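Local structure of glutamate receptor 1 (Adineta vaga, 4IO2) at residues A[44-52]-A[220-228]; A[93-102]-A[207-215]. The protein binds L-glutamate in its extracellular ligand-binding domain, the part in this chain, and as a whole receptor probably gates an ion channel. All coordinates share one frame; numbering follows the deposited sequence.

Contact 1: A[44-52]-A[220-228]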
loop_
_atom_site.group_PDB
_atom_site.type_symbol
_atom_site.label_atom_id
_atom_site.label_comp_id
_atom_site.label_asym_id
_atom_site.label_seq_id
_atom_site.Cartn_x
_atom_site.Cartn_y
_atom_site.Cartn_z
ATOM N N LEU A 44 3.134 -12.076 13.668
ATOM C CA LEU A 44 3.336 -12.145 12.220
ATOM C C LEU A 44 4.486 -13.125 11.879
ATOM O O LEU A 44 4.363 -13.931 10.950
ATOM C CB LEU A 44 3.620 -10.736 11.660
ATOM C CG LEU A 44 3.958 -10.693 10.176
ATOM C CD1 LEU A 44 2.858 -11.310 9.300
ATOM C CD2 LEU A 44 4.277 -9.288 9.766
ATOM N N ILE A 45 5.604 -13.058 12.614
ATOM C CA ILE A 45 6.709 -13.973 12.383
ATOM C C ILE A 45 6.219 -15.423 12.524
ATOM O O ILE A 45 6.586 -16.273 11.738
ATOM C CB ILE A 45 7.863 -13.682 13.371
ATOM C CG1 ILE A 45 8.552 -12.370 12.979
ATOM C CG2 ILE A 45 8.869 -14.811 13.415
ATOM C CD1 ILE A 45 9.437 -11.752 14.096
ATOM N N GLU A 46 5.427 -15.714 13.542
ATOM C CA GLU A 46 4.898 -17.055 13.714
ATOM C C GLU A 46 3.991 -17.496 12.552
ATOM O O GLU A 46 4.074 -18.639 12.098
ATOM C CB GLU A 46 4.167 -17.166 15.048
ATOM C CG GLU A 46 3.571 -18.532 15.340
ATOM C CD GLU A 46 4.591 -19.664 15.270
ATOM O OE1 GLU A 46 5.809 -19.409 15.429
ATOM O OE2 GLU A 46 4.164 -20.818 15.053
ATOM N N TYR A 47 3.125 -16.613 12.055
ATOM C CA TYR A 47 2.264 -16.985 10.929
ATOM C C TYR A 47 3.123 -17.257 9.700
ATOM O O TYR A 47 2.907 -18.229 8.971
ATOM C CB TYR A 47 1.306 -15.842 10.583
ATOM C CG TYR A 47 0.032 -15.790 11.393
ATOM C CD1 TYR A 47 -0.960 -16.735 11.219
ATOM C CD2 TYR A 47 -0.202 -14.759 12.306
ATOM C CE1 TYR A 47 -2.132 -16.667 11.936
ATOM C CE2 TYR A 47 -1.385 -14.695 13.030
ATOM C CZ TYR A 47 -2.339 -15.655 12.845
ATOM O OH TYR A 47 -3.543 -15.647 13.545
ATOM N N LEU A 48 4.136 -16.437 9.466
ATOM C CA LEU A 48 5.012 -16.657 8.314
ATOM C C LEU A 48 5.864 -17.947 8.480
ATOM O O LEU A 48 6.032 -18.732 7.536
ATOM C CB LEU A 48 5.951 -15.486 8.106
ATOM C CG LEU A 48 5.262 -14.214 7.581
ATOM C CD1 LEU A 48 6.214 -13.058 7.693
ATOM C CD2 LEU A 48 4.824 -14.434 6.135
ATOM N N ARG A 49 6.368 -18.192 9.690
ATOM C CA ARG A 49 7.198 -19.354 9.968
ATOM C C ARG A 49 6.379 -20.615 9.727
ATOM O O ARG A 49 6.883 -21.575 9.118
ATOM C CB ARG A 49 7.707 -19.292 11.405
ATOM C CG ARG A 49 8.682 -20.396 11.771
ATOM C CD ARG A 49 8.724 -20.702 13.269
ATOM N NE ARG A 49 7.460 -21.213 13.780
ATOM C CZ ARG A 49 6.992 -22.449 13.611
ATOM N NH1 ARG A 49 7.671 -23.383 12.935
ATOM N NH2 ARG A 49 5.813 -22.758 14.124
ATOM N N ASP A 50 5.133 -20.632 10.191
ATOM C CA ASP A 50 4.275 -21.818 10.024
ATOM C C ASP A 50 4.005 -22.108 8.564
ATOM O O ASP A 50 3.993 -23.267 8.168
ATOM C CB ASP A 50 2.946 -21.639 10.756
ATOM C CG ASP A 50 3.100 -21.662 12.274
ATOM O OD1 ASP A 50 4.216 -21.957 12.762
ATOM O OD2 ASP A 50 2.095 -21.392 12.985
ATOM N N LYS A 51 3.820 -21.082 7.746
ATOM C CA LYS A 51 3.539 -21.283 6.323
ATOM C C LYS A 51 4.786 -21.582 5.494
ATOM O O LYS A 51 4.731 -22.342 4.535
ATOM C CB LYS A 51 2.851 -20.045 5.727
ATOM C CG LYS A 51 1.425 -19.828 6.187
ATOM C CD LYS A 51 0.791 -18.624 5.509
ATOM C CE LYS A 51 0.296 -18.961 4.101
ATOM N NZ LYS A 51 -1.097 -18.467 3.886
ATOM N N MET A 52 5.919 -21.010 5.877
ATOM C CA MET A 52 7.121 -21.050 5.044
ATOM C C MET A 52 8.181 -22.022 5.538
ATOM O O MET A 52 9.041 -22.455 4.764
ATOM C CB MET A 52 7.721 -19.646 4.966
ATOM C CG MET A 52 6.748 -18.640 4.323
ATOM S SD MET A 52 7.404 -16.970 4.347
ATOM C CE MET A 52 8.608 -17.239 3.080
ATOM N N ASP A 220 9.267 -15.924 -2.468
ATOM C CA ASP A 220 8.617 -16.754 -1.432
ATOM C C ASP A 220 8.026 -15.892 -0.338
ATOM O O ASP A 220 6.876 -16.087 0.071
ATOM C CB ASP A 220 9.646 -17.798 -0.874
ATOM C CG ASP A 220 9.025 -18.923 -0.014
ATOM O OD1 ASP A 220 7.888 -19.365 -0.254
ATOM O OD2 ASP A 220 9.732 -19.465 0.883
ATOM N N LEU A 221 8.775 -14.881 0.097
ATOM C CA LEU A 221 8.281 -14.026 1.165
ATOM C C LEU A 221 7.067 -13.241 0.649
ATOM O O LEU A 221 6.040 -13.139 1.342
ATOM C CB LEU A 221 9.364 -13.103 1.704
ATOM C CG LEU A 221 8.925 -12.117 2.784
ATOM C CD1 LEU A 221 8.379 -12.861 4.017
ATOM C CD2 LEU A 221 10.054 -11.205 3.143
ATOM N N ASP A 222 7.180 -12.640 -0.528
ATOM C CA ASP A 222 6.095 -11.806 -1.064
ATOM C C ASP A 222 4.796 -12.592 -1.250
ATOM O O ASP A 222 3.714 -12.124 -0.896
ATOM C CB ASP A 222 6.513 -11.141 -2.401
ATOM C CG ASP A 222 7.368 -9.894 -2.221
ATOM O OD1 ASP A 222 7.582 -9.422 -1.069
ATOM O OD2 ASP A 222 7.864 -9.412 -3.272
ATOM N N VAL A 223 4.874 -13.767 -1.865
ATOM C CA VAL A 223 3.680 -14.577 -2.070
ATOM C C VAL A 223 2.996 -14.887 -0.728
ATOM O O VAL A 223 1.768 -14.852 -0.626
ATOM C CB VAL A 223 4.037 -15.875 -2.833
ATOM C CG1 VAL A 223 2.911 -16.908 -2.796
ATOM C CG2 VAL A 223 4.416 -15.534 -4.282
ATOM N N ASN A 224 3.785 -15.201 0.290
ATOM C CA ASN A 224 3.226 -15.497 1.567
ATOM C C ASN A 224 2.628 -14.282 2.277
ATOM O O ASN A 224 1.587 -14.404 2.929
ATOM C CB ASN A 224 4.255 -16.221 2.434
ATOM C CG ASN A 224 4.318 -17.673 2.135
ATOM O OD1 ASN A 224 3.520 -18.450 2.653
ATOM N ND2 ASN A 224 5.237 -18.065 1.265
ATOM N N ILE A 225 3.268 -13.120 2.207
ATOM C CA ILE A 225 2.645 -11.920 2.747
ATOM C C ILE A 225 1.308 -11.641 2.079
ATOM O O ILE A 225 0.324 -11.346 2.764
ATOM C CB ILE A 225 3.577 -10.683 2.596
ATOM C CG1 ILE A 225 4.794 -10.847 3.464
ATOM C CG2 ILE A 225 2.815 -9.374 2.897
ATOM C CD1 ILE A 225 5.865 -9.864 3.081
ATOM N N LEU A 226 1.255 -11.753 0.764
ATOM C CA LEU A 226 0.018 -11.452 0.019
ATOM C C LEU A 226 -1.070 -12.466 0.375
ATOM O O LEU A 226 -2.219 -12.128 0.453
ATOM C CB LEU A 226 0.331 -11.455 -1.463
ATOM C CG LEU A 226 1.144 -10.231 -1.899
ATOM C CD1 LEU A 226 1.783 -10.452 -3.281
ATOM C CD2 LEU A 226 0.265 -8.994 -1.895
ATOM N N SER A 227 -0.704 -13.715 0.609
ATOM C CA SER A 227 -1.658 -14.710 1.048
ATOM C C SER A 227 -2.204 -14.368 2.438
ATOM O O SER A 227 -3.414 -14.495 2.665
ATOM C CB SER A 227 -1.022 -16.103 1.053
ATOM O OG SER A 227 -1.958 -17.037 1.515
ATOM N N LEU A 228 -1.347 -13.928 3.367
ATOM C CA LEU A 228 -1.853 -13.485 4.667
ATOM C C LEU A 228 -2.789 -12.292 4.535
ATOM O O LEU A 228 -3.764 -12.165 5.288
ATOM C CB LEU A 228 -0.703 -13.134 5.620
ATOM C CG LEU A 228 0.239 -14.256 6.076
ATOM C CD1 LEU A 228 1.250 -13.732 7.071
ATOM C CD2 LEU A 228 -0.544 -15.434 6.693
HETATM O O HOH W 1 9.373 -21.909 2.042
#
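D220 meets M52 where helix 218-230 passes the end of helix 40-52; the axes of 44-52 and 220-228 approach to 10.6 Å, their N-to-C directions 116° apart. The methyl CE of M52 lies 3.3 Å from D220 OD2, while water 1 donates to both that oxygen and M52 O; L5 N gives OD2 a further bond. The next residue, L221, offers CD1 to the sulfur of M52 and to L48 CD1, a purely apolar meeting. N224 fills the middle. Its ND2 donates to D220 O at 2.8 Å, almost straight (174°), and N224 N reaches the same oxygen from the opposite face of the carbonyl. So held, the amide lies against M52, N224 CG 3.4 Å from M52 CG, and its OD1 sits beside the aliphatic stem of K51. An alanine here would probably lose the bond to D220 O and leave a gap beside M52 and K51. At S227 the short hydroxyl suits K51: NZ donates to OG at 2.9 Å, although both side chains have alternative positions, so this bond may be intermittent. L228 ends the series as a knob in the hole made by L44, Y47, L48 and K51. With CG anti to its carbonyl carbon (chi1 -65°), its CD1 comes 3.7 Å from L44 CD1 and 3.8 Å from L48 CD2. Helix 233-242 also touches L44, Y47 and L228, making this a three-helix packing. The chemistry is divided: leucines and methionine supply a buried oily seam, and the long lysine contributes its methylenes to that seam and its amino group to the polar margin.

Contact 2: A[93-102]-A[207-215]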
loop_
_atom_site.group_PDB
_atom_site.type_symbol
_atom_site.label_atom_id
_atom_site.label_comp_id
_atom_site.label_asym_id
_atom_site.label_seq_id
_atom_site.Cartn_x
_atom_site.Cartn_y
_atom_site.Cartn_z
ATOM N N ARG A 93 15.238 2.560 -0.170
ATOM C CA ARG A 93 15.196 1.626 -1.301
ATOM C C ARG A 93 16.482 1.643 -2.129
ATOM O O ARG A 93 16.747 0.679 -2.826
ATOM C CB ARG A 93 13.952 1.941 -2.156
ATOM C CG ARG A 93 13.751 1.002 -3.342
ATOM C CD ARG A 93 13.398 -0.418 -2.917
ATOM N NE ARG A 93 13.309 -1.350 -4.019
ATOM C CZ ARG A 93 14.348 -2.016 -4.511
ATOM N NH1 ARG A 93 15.572 -1.843 -4.009
ATOM N NH2 ARG A 93 14.170 -2.862 -5.524
ATOM N N GLU A 94 17.263 2.710 -2.013
ATOM C CA GLU A 94 18.567 2.720 -2.669
ATOM C C GLU A 94 19.503 1.667 -2.094
ATOM O O GLU A 94 20.406 1.207 -2.788
ATOM C CB GLU A 94 19.239 4.082 -2.503
ATOM C CG GLU A 94 18.569 5.171 -3.257
ATOM C CD GLU A 94 18.913 5.190 -4.771
ATOM O OE1 GLU A 94 19.628 4.272 -5.269
ATOM O OE2 GLU A 94 18.451 6.143 -5.456
ATOM N N ILE A 95 19.325 1.300 -0.827
ATOM C CA ILE A 95 20.283 0.423 -0.149
ATOM C C ILE A 95 19.750 -0.942 0.278
ATOM O O ILE A 95 20.544 -1.849 0.560
ATOM C CB ILE A 95 20.993 1.138 1.038
ATOM C CG1 ILE A 95 20.006 1.600 2.090
ATOM C CG2 ILE A 95 21.892 2.250 0.493
ATOM C CD1 ILE A 95 20.626 1.951 3.431
ATOM N N VAL A 96 18.430 -1.084 0.348
ATOM C CA VAL A 96 17.783 -2.344 0.690
ATOM C C VAL A 96 16.578 -2.516 -0.211
ATOM O O VAL A 96 16.080 -1.542 -0.826
ATOM C CB VAL A 96 17.306 -2.388 2.160
ATOM C CG1 VAL A 96 18.489 -2.317 3.141
ATOM C CG2 VAL A 96 16.278 -1.301 2.488
ATOM N N ALA A 97 16.044 -3.737 -0.253
ATOM C CA ALA A 97 14.723 -3.964 -0.850
ATOM C C ALA A 97 13.660 -4.072 0.227
ATOM O O ALA A 97 13.950 -4.215 1.416
ATOM C CB ALA A 97 14.721 -5.189 -1.801
ATOM N N PHE A 98 12.401 -3.985 -0.202
ATOM C CA PHE A 98 11.291 -4.175 0.705
ATOM C C PHE A 98 10.341 -5.191 0.127
ATOM O O PHE A 98 10.091 -5.220 -1.073
ATOM C CB PHE A 98 10.550 -2.863 0.939
ATOM C CG PHE A 98 11.320 -1.838 1.717
ATOM C CD1 PHE A 98 12.110 -0.903 1.075
ATOM C CD2 PHE A 98 11.202 -1.771 3.090
ATOM C CE1 PHE A 98 12.749 0.084 1.789
ATOM C CE2 PHE A 98 11.819 -0.792 3.799
ATOM C CZ PHE A 98 12.619 0.122 3.166
ATOM N N SER A 99 9.763 -5.989 0.998
ATOM C CA SER A 99 8.676 -6.871 0.635
ATOM C C SER A 99 7.442 -6.086 0.225
ATOM O O SER A 99 7.332 -4.896 0.443
ATOM C CB SER A 99 8.306 -7.768 1.823
ATOM O OG SER A 99 7.570 -7.074 2.825
ATOM N N ASN A 100 6.470 -6.785 -0.338
ATOM C CA ASN A 100 5.154 -6.206 -0.514
ATOM C C ASN A 100 4.697 -5.738 0.852
ATOM O O ASN A 100 5.068 -6.294 1.897
ATOM C CB ASN A 100 4.194 -7.240 -1.115
ATOM C CG ASN A 100 4.565 -7.592 -2.519
ATOM O OD1 ASN A 100 4.932 -8.717 -2.810
ATOM N ND2 ASN A 100 4.493 -6.614 -3.412
ATOM N N SER A 101 3.885 -4.693 0.852
ATOM C CA SER A 101 3.498 -4.019 2.078
ATOM C C SER A 101 2.750 -4.930 3.046
ATOM O O SER A 101 1.881 -5.727 2.617
ATOM C CB SER A 101 2.590 -2.841 1.713
ATOM O OG SER A 101 1.811 -2.357 2.815
ATOM N N ILE A 102 3.075 -4.796 4.337
ATOM C CA ILE A 102 2.321 -5.425 5.414
ATOM C C ILE A 102 1.211 -4.535 5.978
ATOM O O ILE A 102 0.306 -5.047 6.649
ATOM C CB ILE A 102 3.238 -5.944 6.551
ATOM C CG1 ILE A 102 4.014 -4.810 7.227
ATOM C CG2 ILE A 102 4.211 -7.033 5.973
ATOM C CD1 ILE A 102 4.780 -5.343 8.482
ATOM N N PHE A 207 4.383 0.165 5.205
ATOM C CA PHE A 207 5.389 -0.569 5.951
ATOM C C PHE A 207 5.716 -1.820 5.149
ATOM O O PHE A 207 4.811 -2.478 4.607
ATOM C CB PHE A 207 4.898 -1.026 7.304
ATOM C CG PHE A 207 4.588 0.089 8.290
ATOM C CD1 PHE A 207 5.244 1.305 8.273
ATOM C CD2 PHE A 207 3.654 -0.120 9.292
ATOM C CE1 PHE A 207 4.946 2.291 9.207
ATOM C CE2 PHE A 207 3.364 0.860 10.241
ATOM C CZ PHE A 207 4.010 2.060 10.202
ATOM N N GLY A 208 7.001 -2.166 5.064
ATOM C CA GLY A 208 7.446 -3.364 4.368
ATOM C C GLY A 208 8.484 -4.063 5.190
ATOM O O GLY A 208 9.168 -3.448 6.014
ATOM N N ILE A 209 8.640 -5.356 4.919
ATOM C CA ILE A 209 9.743 -6.121 5.498
ATOM C C ILE A 209 11.022 -5.767 4.728
ATOM O O ILE A 209 11.036 -5.794 3.514
ATOM C CB ILE A 209 9.440 -7.635 5.470
ATOM C CG1 ILE A 209 8.247 -7.893 6.394
ATOM C CG2 ILE A 209 10.674 -8.419 5.920
ATOM C CD1 ILE A 209 7.820 -9.355 6.438
ATOM N N VAL A 210 12.076 -5.416 5.446
ATOM C CA VAL A 210 13.342 -5.063 4.836
ATOM C C VAL A 210 14.083 -6.328 4.486
ATOM O O VAL A 210 14.209 -7.220 5.315
ATOM C CB VAL A 210 14.209 -4.221 5.804
ATOM C CG1 VAL A 210 15.467 -3.768 5.096
ATOM C CG2 VAL A 210 13.459 -3.033 6.354
ATOM N N THR A 211 14.614 -6.388 3.274
ATOM C CA THR A 211 15.422 -7.519 2.810
ATOM C C THR A 211 16.648 -6.981 2.080
ATOM O O THR A 211 16.682 -5.837 1.666
ATOM C CB THR A 211 14.645 -8.473 1.864
ATOM O OG1 THR A 211 14.572 -7.930 0.557
ATOM C CG2 THR A 211 13.241 -8.752 2.346
ATOM N N PRO A 212 17.621 -7.844 1.834
ATOM C CA PRO A 212 18.710 -7.408 0.976
ATOM C C PRO A 212 18.213 -7.085 -0.423
ATOM O O PRO A 212 17.224 -7.681 -0.853
ATOM C CB PRO A 212 19.654 -8.631 0.949
ATOM C CG PRO A 212 19.335 -9.362 2.220
ATOM C CD PRO A 212 17.854 -9.185 2.398
ATOM N N LYS A 213 18.934 -6.233 -1.148
ATOM C CA LYS A 213 18.639 -6.071 -2.552
ATOM C C LYS A 213 18.920 -7.374 -3.293
ATOM O O LYS A 213 19.802 -8.144 -2.914
ATOM C CB LYS A 213 19.487 -4.944 -3.128
ATOM C CG LYS A 213 19.031 -3.577 -2.618
ATOM C CD LYS A 213 19.691 -2.471 -3.402
ATOM C CE LYS A 213 21.135 -2.319 -3.057
ATOM N NZ LYS A 213 21.725 -1.181 -3.847
ATOM N N GLU A 214 18.142 -7.620 -4.334
ATOM C CA GLU A 214 18.330 -8.805 -5.186
ATOM C C GLU A 214 18.330 -10.125 -4.401
ATOM O O GLU A 214 19.126 -11.012 -4.669
ATOM C CB GLU A 214 19.597 -8.654 -6.047
ATOM C CG GLU A 214 19.502 -7.447 -6.963
ATOM C CD GLU A 214 20.767 -7.145 -7.693
ATOM O OE1 GLU A 214 21.501 -8.110 -8.015
ATOM O OE2 GLU A 214 21.015 -5.941 -7.954
ATOM N N TRP A 215 17.420 -10.263 -3.439
ATOM C CA TRP A 215 17.429 -11.383 -2.499
ATOM C C TRP A 215 16.898 -12.650 -3.116
ATOM O O TRP A 215 15.859 -12.636 -3.760
ATOM C CB TRP A 215 16.527 -11.023 -1.321
ATOM C CG TRP A 215 16.654 -11.823 -0.093
ATOM C CD1 TRP A 215 17.803 -12.265 0.513
ATOM C CD2 TRP A 215 15.587 -12.202 0.755
ATOM N NE1 TRP A 215 17.501 -12.904 1.698
ATOM C CE2 TRP A 215 16.140 -12.866 1.870
ATOM C CE3 TRP A 215 14.190 -12.021 0.694
ATOM C CZ2 TRP A 215 15.348 -13.372 2.891
ATOM C CZ3 TRP A 215 13.427 -12.522 1.683
ATOM C CH2 TRP A 215 14.000 -13.181 2.793
HETATM O O HOH W 2 20.787 -4.667 0.437
#
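The ring of F98 lies beside V210, both side chains pointing the same way, with CE2 3.8 Å from V210 CG2; at the ring edge, in its plane, stands G208 O. The guanidinium of R93 carries A97 CA over one face, and its NE forms a salt bridge to D222 of the second subunit. T211 CB and P212 CD cover one face of the W215 indole, whose ring also meets Y217 edge-to-face. Between these groups A97 and T211 form an antiparallel hydrogen-bonded pair: T211 N donates to A97 O at 174°, and A97 N to T211 O at a more bent 145°. F98 and V210 are the adjoining non-hydrogen-bonded pair, and V96 adds CG2 against V210 CG1 at 3.7 Å. This short ladder belongs to the two-lobed periplasmic-binding-protein fold of glutamate receptor ligand-binding domains, and F207, at its far end, touches the bound glutamate. Beyond the pairs, S99 N donates to I209 O at 2.8 Å. The return bond uses a side chain: S99 OG, set between backbone N and carbonyl carbon (chi1 75°), accepts from I209 N at 2.9 Å and gives its own proton to N100 O. A serine thus stands in for a backbone carbonyl. G208 suits its place because a CB would crowd S99 O and F98 CB. Further on, I102 N binds F207 O, and the I102 side chain crosses that of F207 at about a right angle, CG1 against F207 CB. At the other end K213 lies along V96 and I95, its chain bent at chi3 and its NZ donating to E94 O at 2.9 Å, while water 2 links I95 O to K213 N.

Strand 200-211 of contact 2 leads on to helix 218-230 of contact 1, and the two contacts, their centres 15 Å apart, touch through that helix. D222 OD1 probably accepts a hydrogen bond from N100 N, the two atoms 3.0 Å apart. I225 CD1 packs 3.3 Å from S99 OG, so the helix has one side on 44-52 and another on 93-102. Both contacts also touch the second subunit, contact 1 through helix 218-230 and contact 2 partly through segment 93-102, which brings them to the dimer interface. Only contact 2 reaches the ligand: the F207 side chain is about 4 Å from the glutamate, against about 14 Å for that of L44 in contact 1.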